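Local structure of GGDEF and EAL domain-containing protein (6PWK) at residues V47-A52 / S153-A158; V191-H196 / F223-V228; A244-D249 / I278-F283; T379-G384 / E403-V408. The protein binds the second messenger c-di-GMP and probably acts as a LapD-type receptor that controls large adhesins and biofilm formation in Vibrio cholerae. All coordinates share one frame; numbering follows the deposited sequence.

In the fold
Contact 1 belongs to the GGDEF domain, and contacts 2, 3 and 4 belong to the EAL domain. Contacts 1 and 2 are buried and pack a helix on a strand. Contact 1 is purely apolar between its segments, while contact 2 adds a salt bridge between partly exposed side chains. Contact 3 is partly buried and joins two helix starts. Contact 4 lies at the surface, around a histidine at a helix end. Contacts 1 and 3, whose centres are about 25 Å apart, each supply an aspartate to a different c-di-GMP molecule. Contacts 2 and 3 touch through I195 and I247. Contact 4 stands well apart, its centre about 38 Å from that of contact 1.

Contact 1 of 4, residues V47-A52 / S153-A158; sequences VAILQA and SLLDNA. With C2E (9,9'-[(2R,3R,3aS,5S,7aR,9R,10R,10aS,12S,14aR)-3,5,10,12-tetrahydroxy-5,12-dioxidooctahydro-2H,7H-difuro[3,2-d:3',2'-j][1,3,7,9,2,8]tetraoxadiphosphacyclododecine-2,9-diyl]bis(2-amino-1,9-dihydro-6H-purin-6-one)), chain D.
L155 lays its branched end over V47 and I49 of the strand. Its CD1 and CD2 both meet CG1 of V47, with CD1 to CG1 at 3.7 Å. Its CG meets CG2 of I49 at 3.6 Å. CD1 also reaches the backbone, where CA of A48 lies 3.7 Å from it. All these residues are buried, and the contact between the segments is apolar. The two branches of I49 have different tasks. CG2 packs on the helix. CG1 is anti to the backbone N (chi1 -176°), which carries CD1 the other way, to 3.8 Å from N21 of the bound c-di-GMP. On the next helix residue, D156 turns its carboxylate to the same nucleotide. Its OD1 accepts a hydrogen bond from the guanine amino N21 at 2.9 Å, and its OD2 accepts one from the ribose hydroxyl O2A at 2.8 Å. One carboxylate thus reads both base and sugar. OD2 is also in a salt bridge with K184, which probably supports its negative charge. E96 and R28 bond to the ligand as well, as does D68 of the second subunit. The axes of helix 153-158 and strand 47-51 approach to 8.4 Å, at 46°. They are parts of helix 148-164 and strand 45-51. The strand is paired with strands 96-102 and 136-142 on its two sides. Y31 of helix 28-41 touches both V47 and L155, as does V140 of strand 136-142.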
# COMPACT_ATOMS: atom_id res chain seq x y z
N VAL A 47 20.63 -22.46 -8.62
CA VAL A 47 19.29 -21.93 -8.47
C VAL A 47 19.36 -20.42 -8.68
O VAL A 47 20.36 -19.78 -8.34
CB VAL A 47 18.69 -22.31 -7.09
CG1 VAL A 47 19.03 -21.29 -6.02
CG2 VAL A 47 17.20 -22.53 -7.19
N ALA A 48 18.31 -19.86 -9.27
CA ALA A 48 18.32 -18.46 -9.67
C ALA A 48 16.95 -17.84 -9.47
O ALA A 48 15.92 -18.53 -9.50
CB ALA A 48 18.76 -18.30 -11.13
N ILE A 49 16.94 -16.52 -9.28
CA ILE A 49 15.71 -15.76 -9.13
C ILE A 49 15.82 -14.50 -9.98
O ILE A 49 16.86 -13.83 -9.98
CB ILE A 49 15.41 -15.40 -7.66
CG1 ILE A 49 14.07 -14.69 -7.53
CG2 ILE A 49 16.53 -14.55 -7.06
CD1 ILE A 49 13.67 -14.39 -6.10
N LEU A 50 14.76 -14.19 -10.72
CA LEU A 50 14.71 -13.02 -11.59
C LEU A 50 13.52 -12.17 -11.19
O LEU A 50 12.38 -12.67 -11.17
CB LEU A 50 14.60 -13.44 -13.06
CG LEU A 50 14.32 -12.31 -14.05
CD1 LEU A 50 15.53 -11.40 -14.19
CD2 LEU A 50 13.90 -12.86 -15.41
N GLN A 51 13.76 -10.91 -10.86
CA GLN A 51 12.71 -9.99 -10.47
C GLN A 51 12.49 -8.96 -11.57
O GLN A 51 13.43 -8.29 -12.00
CB GLN A 51 13.04 -9.28 -9.16
CG GLN A 51 12.03 -8.20 -8.80
CD GLN A 51 12.26 -7.59 -7.44
OE1 GLN A 51 13.14 -8.03 -6.70
NE2 GLN A 51 11.48 -6.57 -7.11
N ALA A 52 11.23 -8.82 -12.00
CA ALA A 52 10.86 -7.88 -13.05
C ALA A 52 10.16 -6.69 -12.40
O ALA A 52 8.93 -6.62 -12.31
CB ALA A 52 9.98 -8.55 -14.10
N SER A 153 17.02 -18.08 1.30
CA SER A 153 17.72 -16.95 1.91
C SER A 153 18.93 -16.54 1.07
O SER A 153 19.15 -15.35 0.84
CB SER A 153 18.15 -17.30 3.33
OG SER A 153 17.02 -17.47 4.18
N LEU A 154 19.71 -17.52 0.61
CA LEU A 154 20.82 -17.22 -0.29
C LEU A 154 20.32 -16.56 -1.57
O LEU A 154 20.95 -15.63 -2.09
CB LEU A 154 21.59 -18.50 -0.62
CG LEU A 154 22.56 -19.03 0.44
CD1 LEU A 154 22.74 -20.52 0.28
CD2 LEU A 154 23.89 -18.31 0.33
N LEU A 155 19.20 -17.05 -2.10
CA LEU A 155 18.63 -16.47 -3.31
C LEU A 155 18.20 -15.03 -3.08
O LEU A 155 18.35 -14.18 -3.97
CB LEU A 155 17.44 -17.32 -3.76
CG LEU A 155 17.15 -17.56 -5.24
CD1 LEU A 155 18.42 -17.66 -6.05
CD2 LEU A 155 16.31 -18.82 -5.40
N ASP A 156 17.70 -14.72 -1.88
CA ASP A 156 17.24 -13.37 -1.58
C ASP A 156 18.42 -12.42 -1.38
O ASP A 156 18.38 -11.27 -1.82
CB ASP A 156 16.35 -13.39 -0.34
CG ASP A 156 15.45 -12.17 -0.24
OD1 ASP A 156 15.31 -11.46 -1.25
OD2 ASP A 156 14.90 -11.93 0.85
N ASN A 157 19.47 -12.89 -0.70
CA ASN A 157 20.65 -12.05 -0.49
C ASN A 157 21.42 -11.83 -1.78
O ASN A 157 21.99 -10.75 -1.98
CB ASN A 157 21.56 -12.67 0.57
CG ASN A 157 20.98 -12.56 1.97
OD1 ASN A 157 21.30 -11.63 2.72
ND2 ASN A 157 20.12 -13.51 2.33
N ALA A 158 21.45 -12.82 -2.67
CA ALA A 158 22.08 -12.63 -3.97
C ALA A 158 21.31 -11.63 -4.81
O ALA A 158 21.91 -10.82 -5.54
CB ALA A 158 22.21 -13.97 -4.70
P1 C2E D . 11.87 -14.15 5.63
O2P C2E D . 11.01 -13.11 4.97
O1P C2E D . 12.29 -13.52 6.93
O5' C2E D . 11.05 -15.47 6.13
C5' C2E D . 11.57 -16.25 7.17
C4' C2E D . 10.51 -17.37 7.30
O4' C2E D . 9.36 -16.83 7.60
C3' C2E D . 10.26 -17.86 5.86
O3' C2E D . 11.09 -18.86 5.51
C2' C2E D . 8.79 -18.34 5.89
O2' C2E D . 8.73 -19.81 6.13
C1' C2E D . 8.24 -17.78 6.93
N9 C2E D . 7.03 -17.07 6.62
C8 C2E D . 7.68 -16.00 6.08
N7 C2E D . 6.71 -15.13 5.68
C5 C2E D . 5.51 -15.65 5.96
C6 C2E D . 4.05 -15.18 5.75
O6 C2E D . 3.80 -14.14 5.25
N1 C2E D . 2.94 -15.99 6.18
C2 C2E D . 3.18 -17.27 6.81
N2 C2E D . 2.14 -18.17 7.28
N3 C2E D . 4.56 -17.69 6.99
C4 C2E D . 5.72 -16.85 6.55
P11 C2E D . 11.02 -19.18 3.87
O21 C2E D . 9.67 -19.25 3.20
O11 C2E D . 11.56 -20.58 3.71
O5A C2E D . 12.17 -18.20 3.21
C5A C2E D . 13.18 -17.74 4.08
C4A C2E D . 13.88 -16.62 3.43
O4A C2E D . 14.01 -16.85 2.14
C3A C2E D . 12.95 -15.24 3.59
O3A C2E D . 13.29 -14.50 4.84
C2A C2E D . 13.22 -14.54 2.62
O2A C2E D . 14.42 -13.70 2.96
C1A C2E D . 13.54 -15.60 1.43
N91 C2E D . 12.48 -15.84 0.68
C81 C2E D . 11.53 -16.78 0.84
N71 C2E D . 10.68 -16.63 -0.19
C51 C2E D . 11.11 -15.63 -0.95
C61 C2E D . 10.56 -15.01 -2.24
O61 C2E D . 9.58 -15.46 -2.70
N11 C2E D . 11.22 -13.91 -2.88
C21 C2E D . 12.42 -13.37 -2.32
N21 C2E D . 13.10 -12.25 -2.96
N31 C2E D . 12.94 -13.97 -1.08
C41 C2E D . 12.24 -15.12 -0.41

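Contact 2 of 4, residues V191-H196 / F223-V228; sequences VEEAIH and FEKDGV
A194 and F223 make the apolar heart of this contact. CB of A194 sits over one face of the phenyl ring, displaced toward its rim. It lies 3.8 Å from the ring centroid and 24° off the normal, a CH-pi contact. V191 adds a looser touch, CG2 to CE2 of F223 at 4.3 Å, from an oblique direction. Three other aromatic rings meet F223: it stacks with Y230 and meets F200 and F235 at inclined angles.

The polar part is the E193-K225 pair. NZ of K225 gives a hydrogen bond to OE2 of E193 at 3.1 Å, within a salt bridge. NZ comes from the syn side of OE2, 26° out of the carboxylate plane. Both side chains are extended, which lets their charged ends meet; they cross at about a right angle. W199 also touches the side chains of A194, E193 and K225.

Backbone bonds shape the second segment. K225 and V228 pair in both directions around a type I' turn. This is a two-residue beta hairpin joining strands 214-225 and 228-231. Helix 184-197 packs across strand 214-225 near this turn, at about 100° between the local axes. In this EAL domain the same strand also carries the magnesium ligand E218.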
# COMPACT_ATOMS: atom_id res chain seq x y z
N VAL A 191 19.50 -5.69 12.86
CA VAL A 191 19.58 -4.24 12.84
C VAL A 191 18.98 -3.65 14.11
O VAL A 191 19.54 -2.73 14.72
CB VAL A 191 18.91 -3.68 11.58
CG1 VAL A 191 18.94 -2.16 11.58
CG2 VAL A 191 19.58 -4.22 10.34
N GLU A 192 17.82 -4.17 14.53
CA GLU A 192 17.23 -3.74 15.80
C GLU A 192 18.18 -4.01 16.95
O GLU A 192 18.30 -3.19 17.88
CB GLU A 192 15.90 -4.46 16.03
CG GLU A 192 14.80 -4.11 15.05
CD GLU A 192 13.56 -4.96 15.24
OE1 GLU A 192 12.46 -4.52 14.84
OE2 GLU A 192 13.68 -6.07 15.80
N GLU A 193 18.87 -5.15 16.92
CA GLU A 193 19.87 -5.44 17.94
C GLU A 193 21.02 -4.44 17.88
O GLU A 193 21.48 -3.95 18.91
CB GLU A 193 20.39 -6.87 17.76
CG GLU A 193 21.22 -7.41 18.90
CD GLU A 193 21.70 -8.82 18.65
OE1 GLU A 193 22.31 -9.42 19.57
OE2 GLU A 193 21.46 -9.34 17.54
N ALA A 194 21.47 -4.11 16.67
CA ALA A 194 22.56 -3.14 16.51
C ALA A 194 22.12 -1.75 16.95
O ALA A 194 22.92 -1.00 17.53
CB ALA A 194 23.04 -3.12 15.07
N ILE A 195 20.87 -1.38 16.67
CA ILE A 195 20.36 -0.09 17.13
C ILE A 195 20.28 -0.06 18.65
O ILE A 195 20.64 0.93 19.28
CB ILE A 195 19.00 0.19 16.48
CG1 ILE A 195 19.17 0.44 14.97
CG2 ILE A 195 18.32 1.38 17.15
CD1 ILE A 195 17.86 0.66 14.24
N HIS A 196 19.83 -1.16 19.26
CA HIS A 196 19.61 -1.18 20.70
C HIS A 196 20.93 -1.13 21.47
O HIS A 196 21.01 -0.48 22.52
CB HIS A 196 18.81 -2.43 21.09
CG HIS A 196 18.28 -2.39 22.48
ND1 HIS A 196 18.75 -3.22 23.48
CD2 HIS A 196 17.31 -1.63 23.05
CE1 HIS A 196 18.09 -2.97 24.60
NE2 HIS A 196 17.22 -2.01 24.37
N PHE A 223 27.56 -1.29 11.11
CA PHE A 223 27.60 -1.78 12.48
C PHE A 223 28.38 -3.09 12.51
O PHE A 223 28.58 -3.75 11.49
CB PHE A 223 26.19 -1.98 13.06
CG PHE A 223 25.41 -3.09 12.42
CD1 PHE A 223 25.47 -4.38 12.94
CD2 PHE A 223 24.60 -2.85 11.33
CE1 PHE A 223 24.75 -5.41 12.36
CE2 PHE A 223 23.88 -3.88 10.75
CZ PHE A 223 23.95 -5.16 11.26
N GLU A 224 28.83 -3.45 13.71
CA GLU A 224 29.66 -4.63 13.91
C GLU A 224 29.12 -5.46 15.06
O GLU A 224 28.78 -4.92 16.12
CB GLU A 224 31.12 -4.23 14.16
CG GLU A 224 31.76 -3.52 12.98
CD GLU A 224 33.22 -3.18 13.20
OE1 GLU A 224 33.75 -2.34 12.45
OE2 GLU A 224 33.84 -3.76 14.12
N LYS A 225 29.04 -6.77 14.85
CA LYS A 225 28.64 -7.72 15.87
C LYS A 225 29.63 -8.88 15.87
O LYS A 225 29.83 -9.52 14.83
CB LYS A 225 27.22 -8.24 15.64
CG LYS A 225 26.75 -9.23 16.70
CD LYS A 225 25.49 -9.96 16.27
CE LYS A 225 24.88 -10.73 17.43
NZ LYS A 225 23.67 -11.48 17.01
N ASP A 226 30.23 -9.15 17.03
CA ASP A 226 31.19 -10.24 17.20
C ASP A 226 32.32 -10.15 16.17
O ASP A 226 32.68 -11.13 15.51
CB ASP A 226 30.49 -11.60 17.13
CG ASP A 226 29.51 -11.81 18.26
OD1 ASP A 226 29.80 -11.37 19.39
OD2 ASP A 226 28.44 -12.42 18.02
N GLY A 227 32.89 -8.95 16.04
CA GLY A 227 34.01 -8.73 15.15
C GLY A 227 33.69 -8.76 13.67
O GLY A 227 34.61 -8.64 12.86
N VAL A 228 32.42 -8.91 13.30
CA VAL A 228 32.00 -8.94 11.90
C VAL A 228 31.33 -7.61 11.57
O VAL A 228 30.44 -7.16 12.30
CB VAL A 228 31.06 -10.12 11.61
CG1 VAL A 228 30.64 -10.11 10.15
CG2 VAL A 228 31.72 -11.43 11.98

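Contact 3 of 4, residues A244-D249 / I278-F283; sequences ASHIFD and ISQPSF. With C2E (9,9'-[(2R,3R,3aS,5S,7aR,9R,10R,10aS,12S,14aR)-3,5,10,12-tetrahydroxy-5,12-dioxidooctahydro-2H,7H-difuro[3,2-d:3',2'-j][1,3,7,9,2,8]tetraoxadiphosphacyclododecine-2,9-diyl]bis(2-amino-1,9-dihydro-6H-purin-6-one)), chain C.
The imidazole of H246 is covered on both faces. CG of Q280 lies over one of them, 4.1 Å from the ring centroid, as a CH-pi contact displaced toward the rim. CD1 of I247, from the same helix as H246, covers the opposite face. The chain of Q280 bends at chi2 (69°), and its CG does the touching. The ring of F283 is met obliquely by two CB atoms about one helical turn apart. CD1 of F283 is 3.9 Å from CB of H246, and its CE1 is 4.1 Å from CB of D249. F248 presents its edge to the guanine of c-di-GMP. C21 of the ligand lies in the plane of that ring, 3.6 Å from CE2.

D249 leads from packing to recognition. Its OD1 accepts a hydrogen bond from N21 of the guanine at 2.7 Å, with an N-H...O angle of 163°. Its OD2 is held by S277 OG and A274 N. P281 packs on Y316 and S282 on H315, both of the second subunit.

Between the segments the contact is apolar packing and a CH-pi contact. The carboxylate is fixed by partners on both oxygens, and it is probably charged. It therefore suits the 2-amino group, which distinguishes guanine from adenine.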
# COMPACT_ATOMS: atom_id res chain seq x y z
N ALA A 244 10.36 -1.29 7.44
CA ALA A 244 11.03 -0.97 8.69
C ALA A 244 12.27 -0.10 8.51
O ALA A 244 12.98 0.15 9.49
CB ALA A 244 11.41 -2.26 9.44
N SER A 245 12.54 0.37 7.29
CA SER A 245 13.73 1.18 7.07
C SER A 245 13.66 2.53 7.76
O SER A 245 14.70 3.13 8.05
CB SER A 245 13.97 1.38 5.57
OG SER A 245 12.96 2.21 5.00
N HIS A 246 12.45 3.03 8.05
CA HIS A 246 12.34 4.31 8.74
C HIS A 246 12.84 4.22 10.18
O HIS A 246 13.30 5.22 10.74
CB HIS A 246 10.90 4.82 8.70
CG HIS A 246 9.93 3.94 9.43
ND1 HIS A 246 9.37 2.82 8.86
CD2 HIS A 246 9.41 4.03 10.68
CE1 HIS A 246 8.55 2.25 9.73
NE2 HIS A 246 8.56 2.97 10.84
N ILE A 247 12.78 3.03 10.79
CA ILE A 247 13.41 2.84 12.09
C ILE A 247 14.91 3.06 11.98
O ILE A 247 15.53 3.71 12.84
CB ILE A 247 13.09 1.44 12.65
CG1 ILE A 247 11.62 1.34 13.05
CG2 ILE A 247 13.99 1.12 13.83
CD1 ILE A 247 10.74 0.75 11.98
N PHE A 248 15.52 2.54 10.92
CA PHE A 248 16.95 2.70 10.72
C PHE A 248 17.31 4.14 10.38
O PHE A 248 18.30 4.68 10.90
CB PHE A 248 17.42 1.74 9.62
CG PHE A 248 18.80 2.02 9.11
CD1 PHE A 248 19.91 1.64 9.84
CD2 PHE A 248 18.99 2.65 7.89
CE1 PHE A 248 21.18 1.89 9.37
CE2 PHE A 248 20.26 2.90 7.42
CZ PHE A 248 21.36 2.52 8.16
N ASP A 249 16.51 4.79 9.53
CA ASP A 249 16.80 6.17 9.15
C ASP A 249 16.62 7.12 10.33
O ASP A 249 17.39 8.08 10.48
CB ASP A 249 15.93 6.59 7.97
CG ASP A 249 16.48 6.11 6.64
OD1 ASP A 249 17.70 5.84 6.56
OD2 ASP A 249 15.70 6.01 5.67
N ILE A 278 10.52 7.21 3.06
CA ILE A 278 9.83 8.40 2.58
C ILE A 278 8.35 8.11 2.31
O ILE A 278 7.50 8.99 2.47
CB ILE A 278 10.56 8.95 1.34
CG1 ILE A 278 11.71 9.86 1.78
CG2 ILE A 278 9.62 9.67 0.39
CD1 ILE A 278 12.63 10.27 0.66
N SER A 279 8.03 6.88 1.92
CA SER A 279 6.64 6.48 1.72
C SER A 279 5.93 6.12 3.02
O SER A 279 4.82 5.59 2.98
CB SER A 279 6.57 5.30 0.74
OG SER A 279 7.41 4.24 1.17
N GLN A 280 6.55 6.41 4.17
CA GLN A 280 5.94 6.17 5.47
C GLN A 280 5.48 7.51 6.04
O GLN A 280 6.33 8.32 6.44
CB GLN A 280 6.93 5.50 6.41
CG GLN A 280 6.37 4.31 7.18
CD GLN A 280 6.08 3.11 6.28
OE1 GLN A 280 6.67 2.97 5.21
NE2 GLN A 280 5.17 2.25 6.73
N PRO A 281 4.17 7.78 6.10
CA PRO A 281 3.73 9.10 6.59
C PRO A 281 4.12 9.39 8.03
O PRO A 281 4.27 10.56 8.39
CB PRO A 281 2.20 9.04 6.42
CG PRO A 281 1.88 7.58 6.40
CD PRO A 281 3.04 6.92 5.72
N SER A 282 4.28 8.36 8.86
CA SER A 282 4.79 8.59 10.22
C SER A 282 6.21 9.13 10.19
O SER A 282 6.58 9.95 11.05
CB SER A 282 4.72 7.29 11.02
OG SER A 282 5.40 6.24 10.35
N PHE A 283 7.01 8.70 9.22
CA PHE A 283 8.36 9.24 9.08
C PHE A 283 8.34 10.69 8.62
O PHE A 283 9.21 11.48 9.00
CB PHE A 283 9.16 8.37 8.11
CG PHE A 283 10.57 8.83 7.89
CD1 PHE A 283 11.52 8.70 8.89
CD2 PHE A 283 10.95 9.40 6.68
CE1 PHE A 283 12.82 9.12 8.68
CE2 PHE A 283 12.25 9.82 6.47
CZ PHE A 283 13.18 9.68 7.47
P1 C2E C . 25.65 5.48 -1.74
O2P C2E C . 24.76 6.68 -1.58
O1P C2E C . 26.00 5.45 -3.20
O5' C2E C . 27.09 5.68 -0.98
C5' C2E C . 28.25 5.49 -1.71
C4' C2E C . 28.72 4.04 -1.43
O4' C2E C . 29.75 3.75 -2.17
C3' C2E C . 29.24 3.89 0.01
O3' C2E C . 29.33 2.57 0.25
C2' C2E C . 30.67 4.44 -0.15
O2' C2E C . 31.51 4.02 1.00
C1' C2E C . 31.04 3.75 -1.20
N9 C2E C . 32.11 4.21 -2.04
C8 C2E C . 32.21 5.49 -1.61
N7 C2E C . 33.20 6.08 -2.33
C5 C2E C . 33.68 5.19 -3.19
C6 C2E C . 34.78 5.22 -4.27
O6 C2E C . 35.42 6.20 -4.48
N1 C2E C . 35.06 4.05 -5.04
C2 C2E C . 34.32 2.83 -4.84
N2 C2E C . 34.56 1.60 -5.60
N3 C2E C . 33.29 2.83 -3.82
C4 C2E C . 33.00 4.04 -3.01
P11 C2E C . 28.57 2.13 1.66
O21 C2E C . 29.17 2.61 2.96
O11 C2E C . 28.65 0.63 1.73
O5A C2E C . 27.02 2.58 1.36
C5A C2E C . 26.38 1.72 0.45
C4A C2E C . 24.97 2.11 0.30
O4A C2E C . 24.33 1.86 1.41
C3A C2E C . 24.83 3.76 0.01
O3A C2E C . 24.90 4.03 -1.47
C2A C2E C . 23.74 4.08 0.45
O2A C2E C . 22.68 3.93 -0.61
C1A C2E C . 23.47 3.07 1.69
N91 C2E C . 23.79 3.64 2.83
C81 C2E C . 24.99 3.79 3.40
N71 C2E C . 24.78 4.44 4.56
C51 C2E C . 23.48 4.67 4.69
C61 C2E C . 22.66 5.36 5.77
O61 C2E C . 23.22 5.79 6.71
N11 C2E C . 21.24 5.48 5.66
C21 C2E C . 20.56 4.95 4.50
N21 C2E C . 19.12 5.07 4.39
N31 C2E C . 21.36 4.29 3.47
C41 C2E C . 22.84 4.17 3.60

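Contact 4 of 4, residues T379-G384 / E403-V408; sequences TAHNLG and EHFIEV
H381 carries this contact from the helix side, and F405 and E407 meet it from the loop. The ring of F405 turns its edge to the imidazole. ND1 of H381 lies in the phenyl plane, 3.6 Å from CD1 of F405. The centroids are 5.8 Å apart and the planes are inclined at 56°, so neither ring covers the other. E407 passes on another part of the imidazole. Its CG is 3.4 Å from NE2 of H381, and its OE1 is 3.8 Å from CD2 of H381. The two side chains run past each other in opposite directions. The carboxylate and imidazole planes are steeply inclined, 78° apart. CG of H381 is anti to its own carbonyl carbon (chi1 -71°), and this swings the ring out between the two loop residues.

The next shell fixes both backbones. G384 N bonds to H381 O at 2.8 Å. With its positive phi, G384 ends helix 367-382 in a Schellman motif. In the loop, H404 NE2 bonds to K370 O, which ties it to the same helix. F405 also rests on S377 and R378. I406 points its side chain the other way and touches L356 of strand 353-356. V408 pairs by its backbone with A389 of strand 386-389.

F405 and E407 are exposed, so this is a surface contact of the EAL domain. It joins the C-terminal end of helix 367-382 to the loop that follows helix 395-402. Strands 386-389 and 408-409 are parallel and linked through that second helix. This is a beta-alpha-beta unit, as expected of the barrel fold of EAL domains.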
# COMPACT_ATOMS: atom_id res chain seq x y z
N THR A 379 21.54 20.86 -17.40
CA THR A 379 20.20 21.05 -16.85
C THR A 379 20.25 21.46 -15.39
O THR A 379 19.50 22.35 -14.96
CB THR A 379 19.38 19.77 -17.03
OG1 THR A 379 19.17 19.52 -18.42
CG2 THR A 379 18.03 19.89 -16.33
N ALA A 380 21.13 20.84 -14.60
CA ALA A 380 21.23 21.19 -13.19
C ALA A 380 21.85 22.57 -13.00
O ALA A 380 21.34 23.40 -12.24
CB ALA A 380 22.03 20.12 -12.45
N HIS A 381 22.96 22.84 -13.70
CA HIS A 381 23.65 24.12 -13.52
C HIS A 381 22.82 25.27 -14.06
O HIS A 381 22.82 26.36 -13.48
CB HIS A 381 25.01 24.08 -14.20
CG HIS A 381 26.00 23.20 -13.50
ND1 HIS A 381 26.73 22.24 -14.16
CD2 HIS A 381 26.39 23.15 -12.21
CE1 HIS A 381 27.52 21.63 -13.30
NE2 HIS A 381 27.34 22.16 -12.10
N ASN A 382 22.11 25.06 -15.18
CA ASN A 382 21.25 26.12 -15.71
C ASN A 382 20.18 26.52 -14.70
O ASN A 382 19.77 27.68 -14.67
CB ASN A 382 20.60 25.66 -17.02
CG ASN A 382 21.60 25.55 -18.16
OD1 ASN A 382 22.67 26.15 -18.12
ND2 ASN A 382 21.25 24.77 -19.18
N LEU A 383 19.74 25.57 -13.88
CA LEU A 383 18.81 25.86 -12.79
C LEU A 383 19.52 26.28 -11.51
O LEU A 383 18.85 26.47 -10.49
CB LEU A 383 17.93 24.63 -12.51
CG LEU A 383 16.82 24.37 -13.52
CD1 LEU A 383 16.43 22.90 -13.53
CD2 LEU A 383 15.62 25.24 -13.21
N GLY A 384 20.84 26.44 -11.54
CA GLY A 384 21.57 26.83 -10.35
C GLY A 384 21.72 25.72 -9.33
O GLY A 384 21.77 26.00 -8.13
N GLU A 403 35.77 17.34 -18.01
CA GLU A 403 35.27 17.86 -19.28
C GLU A 403 33.77 18.11 -19.27
O GLU A 403 33.25 18.66 -20.25
CB GLU A 403 35.63 16.91 -20.41
CG GLU A 403 37.12 16.69 -20.58
CD GLU A 403 37.44 15.70 -21.68
OE1 GLU A 403 36.51 15.26 -22.38
OE2 GLU A 403 38.63 15.36 -21.84
N HIS A 404 33.06 17.73 -18.21
CA HIS A 404 31.62 17.93 -18.10
C HIS A 404 31.26 18.97 -17.05
O HIS A 404 30.14 18.95 -16.52
CB HIS A 404 30.92 16.61 -17.81
CG HIS A 404 31.05 15.61 -18.92
ND1 HIS A 404 32.27 15.10 -19.33
CD2 HIS A 404 30.12 15.03 -19.71
CE1 HIS A 404 32.08 14.25 -20.32
NE2 HIS A 404 30.78 14.19 -20.57
N PHE A 405 32.18 19.89 -16.75
CA PHE A 405 32.00 20.99 -15.79
C PHE A 405 31.23 20.54 -14.54
O PHE A 405 30.21 21.11 -14.17
CB PHE A 405 31.34 22.21 -16.44
CG PHE A 405 30.22 21.88 -17.38
CD1 PHE A 405 28.92 21.73 -16.92
CD2 PHE A 405 30.45 21.75 -18.74
CE1 PHE A 405 27.88 21.44 -17.79
CE2 PHE A 405 29.43 21.45 -19.61
CZ PHE A 405 28.14 21.30 -19.14
N ILE A 406 31.77 19.52 -13.87
CA ILE A 406 31.24 19.09 -12.58
C ILE A 406 31.86 19.96 -11.50
O ILE A 406 33.08 20.17 -11.47
CB ILE A 406 31.53 17.60 -12.34
CG1 ILE A 406 31.04 16.77 -13.52
CG2 ILE A 406 30.89 17.13 -11.04
CD1 ILE A 406 29.56 16.91 -13.79
N GLU A 407 31.02 20.47 -10.59
CA GLU A 407 31.49 21.45 -9.62
C GLU A 407 32.29 20.80 -8.49
O GLU A 407 33.42 21.20 -8.21
CB GLU A 407 30.31 22.25 -9.06
CG GLU A 407 29.79 23.31 -10.01
CD GLU A 407 28.83 24.28 -9.35
OE1 GLU A 407 27.85 23.83 -8.73
OE2 GLU A 407 29.07 25.51 -9.44
N VAL A 408 31.71 19.79 -7.83
CA VAL A 408 32.36 19.15 -6.69
C VAL A 408 32.44 17.65 -6.94
O VAL A 408 31.64 17.08 -7.70
CB VAL A 408 31.63 19.47 -5.36
CG1 VAL A 408 30.56 20.53 -5.57
CG2 VAL A 408 31.04 18.23 -4.73